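Local coordinates for pili retraction protein PilT (Thermus thermophilus, PDB 5FL3), which binds ADP in this structure and probably hydrolyses ATP as a secretion-type ATPase, powering the retraction of pili, at residues Asn164-Glu169 / Leu182-Glu187. Residues are numbered along the deposited sequence; the frame is centred on the assembly and turned at random.
Sequences NIITIE and LVVQRE
E169 and Q185 meet across two neighbouring parallel strands of a P-loop NTPase core, a worked example of how an edge strand is secured by both backbone and side chains. Strand 182-187 is the outermost strand on its side of the mixed sheet, and five N-H···O=C bonds tie it to 164-169, among them V184 N to I165 O at 2.6 Å. Q185 can be followed outward from its backbone. Its CB and CG both pass T167 OG1 at 3.5 Å, the two side chains running alongside each other, and Q185 CD then comes within 4.0 Å of E169 OE2. There Q185 NE2 donates to the syn lone pair of E169 OE2 at 2.9 Å, the two flat groups only 16° from coplanar; beyond these strands NE2 also reaches F174 O, while OE1 accepts from H176 N. The same carboxylate oxygen has a second donor in T167 OG1, placed between its own N and carbonyl carbon (chi1 82°). An alanine at E169 would probably leave the T167 hydroxyl without this acceptor and the Q185 amide with one fewer, F174 O remaining. Helix 146-160 packs on this same face, I157 against I165 and I154 against T167, and the E169 side chain lies about 9 Å from the bound ADP. T167 OG1 approaches E169 OE2 from the anti side, at 2.7 Å and 29° out of the carboxylate plane.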
loop_
_atom_site.group_PDB
_atom_site.type_symbol
_atom_site.label_atom_id
_atom_site.label_comp_id
_atom_site.label_asym_id
_atom_site.label_seq_id
_atom_site.Cartn_x
_atom_site.Cartn_y
_atom_site.Cartn_z
ATOM N N ASN A 164 -5.655 -10.275 17.866
ATOM C CA ASN A 164 -6.568 -10.555 16.787
ATOM C C ASN A 164 -6.507 -9.423 15.740
ATOM O O ASN A 164 -6.905 -8.287 15.996
ATOM C CB ASN A 164 -7.970 -10.739 17.335
ATOM C CG ASN A 164 -8.925 -11.203 16.287
ATOM O OD1 ASN A 164 -8.559 -12.000 15.407
ATOM N ND2 ASN A 164 -10.160 -10.705 16.349
ATOM N N ILE A 165 -5.982 -9.743 14.570
ATOM C CA ILE A 165 -5.771 -8.773 13.500
ATOM C C ILE A 165 -6.762 -9.002 12.385
ATOM O O ILE A 165 -6.765 -10.078 11.777
ATOM C CB ILE A 165 -4.372 -8.883 12.902
ATOM C CG1 ILE A 165 -3.284 -8.647 13.966
ATOM C CG2 ILE A 165 -4.239 -7.944 11.757
ATOM C CD1 ILE A 165 -1.880 -9.076 13.479
ATOM N N ILE A 166 -7.596 -7.998 12.117
ATOM C CA ILE A 166 -8.626 -8.100 11.087
ATOM C C ILE A 166 -8.363 -7.086 9.985
ATOM O O ILE A 166 -8.336 -5.875 10.221
ATOM C CB ILE A 166 -10.029 -7.879 11.674
ATOM C CG1 ILE A 166 -10.235 -8.799 12.890
ATOM C CG2 ILE A 166 -11.111 -8.089 10.607
ATOM C CD1 ILE A 166 -11.582 -8.618 13.572
ATOM N N THR A 167 -8.147 -7.589 8.781
ATOM C CA THR A 167 -7.834 -6.728 7.654
ATOM C C THR A 167 -8.998 -6.740 6.661
ATOM O O THR A 167 -9.662 -7.758 6.503
ATOM C CB THR A 167 -6.493 -7.153 6.958
ATOM O OG1 THR A 167 -6.713 -8.238 6.050
ATOM C CG2 THR A 167 -5.467 -7.573 7.987
ATOM N N ILE A 168 -9.265 -5.592 6.033
ATOM C CA ILE A 168 -10.307 -5.475 5.007
ATOM C C ILE A 168 -9.672 -4.880 3.756
ATOM O O ILE A 168 -9.198 -3.743 3.759
ATOM C CB ILE A 168 -11.508 -4.625 5.473
ATOM C CG1 ILE A 168 -12.305 -5.374 6.554
ATOM C CG2 ILE A 168 -12.457 -4.388 4.321
ATOM C CD1 ILE A 168 -11.817 -5.172 7.923
ATOM N N GLU A 169 -9.644 -5.678 2.696
ATOM C CA GLU A 169 -8.715 -5.456 1.588
ATOM C C GLU A 169 -9.421 -5.531 0.268
ATOM O O GLU A 169 -10.368 -6.311 0.100
ATOM C CB GLU A 169 -7.566 -6.484 1.607
ATOM C CG GLU A 169 -6.647 -6.327 2.808
ATOM C CD GLU A 169 -5.515 -7.317 2.835
ATOM O OE1 GLU A 169 -4.534 -7.109 2.082
ATOM O OE2 GLU A 169 -5.607 -8.289 3.626
ATOM N N LEU A 182 -3.768 -13.937 15.459
ATOM C CA LEU A 182 -4.737 -14.315 14.442
ATOM C C LEU A 182 -4.756 -13.216 13.384
ATOM O O LEU A 182 -4.735 -12.029 13.697
ATOM C CB LEU A 182 -6.132 -14.501 15.023
ATOM C CG LEU A 182 -6.323 -15.589 16.063
ATOM C CD1 LEU A 182 -7.786 -15.603 16.518
ATOM C CD2 LEU A 182 -5.919 -16.914 15.470
ATOM N N VAL A 183 -4.764 -13.613 12.124
ATOM C CA VAL A 183 -4.848 -12.657 11.047
ATOM C C VAL A 183 -6.047 -13.043 10.201
ATOM O O VAL A 183 -6.017 -14.044 9.495
ATOM C CB VAL A 183 -3.560 -12.620 10.210
ATOM C CG1 VAL A 183 -3.606 -11.470 9.215
ATOM C CG2 VAL A 183 -2.391 -12.435 11.115
ATOM N N VAL A 184 -7.113 -12.260 10.327
ATOM C CA VAL A 184 -8.371 -12.496 9.645
ATOM C C VAL A 184 -8.406 -11.543 8.479
ATOM O O VAL A 184 -8.454 -10.330 8.676
ATOM C CB VAL A 184 -9.573 -12.250 10.572
ATOM C CG1 VAL A 184 -10.875 -12.296 9.799
ATOM C CG2 VAL A 184 -9.579 -13.266 11.715
ATOM N N GLN A 185 -8.372 -12.088 7.264
ATOM C CA GLN A 185 -8.320 -11.264 6.050
ATOM C C GLN A 185 -9.574 -11.418 5.190
ATOM O O GLN A 185 -9.912 -12.501 4.699
ATOM C CB GLN A 185 -7.072 -11.596 5.237
ATOM C CG GLN A 185 -5.798 -11.612 6.079
ATOM C CD GLN A 185 -4.567 -11.752 5.220
ATOM O OE1 GLN A 185 -3.953 -12.819 5.164
ATOM N NE2 GLN A 185 -4.210 -10.680 4.525
ATOM N N ARG A 186 -10.238 -10.287 5.005
ATOM C CA ARG A 186 -11.545 -10.211 4.391
ATOM C C ARG A 186 -11.484 -9.413 3.090
ATOM O O ARG A 186 -11.268 -8.209 3.113
ATOM C CB ARG A 186 -12.530 -9.588 5.387
ATOM C CG ARG A 186 -13.193 -10.642 6.201
ATOM C CD ARG A 186 -13.560 -10.276 7.599
ATOM N NE ARG A 186 -14.775 -9.491 7.742
ATOM C CZ ARG A 186 -16.008 -9.797 7.317
ATOM N NH1 ARG A 186 -16.287 -10.897 6.634
ATOM N NH2 ARG A 186 -16.985 -8.944 7.589
ATOM N N GLU A 187 -11.676 -10.094 1.963
ATOM C CA GLU A 187 -11.556 -9.466 0.644
ATOM C C GLU A 187 -12.879 -8.823 0.234
ATOM O O GLU A 187 -13.933 -9.471 0.283
ATOM C CB GLU A 187 -11.107 -10.501 -0.407
ATOM C CG GLU A 187 -10.319 -9.906 -1.568
ATOM C CD GLU A 187 -9.362 -10.893 -2.241
ATOM O OE1 GLU A 187 -9.597 -12.123 -2.181
ATOM O OE2 GLU A 187 -8.365 -10.433 -2.844
#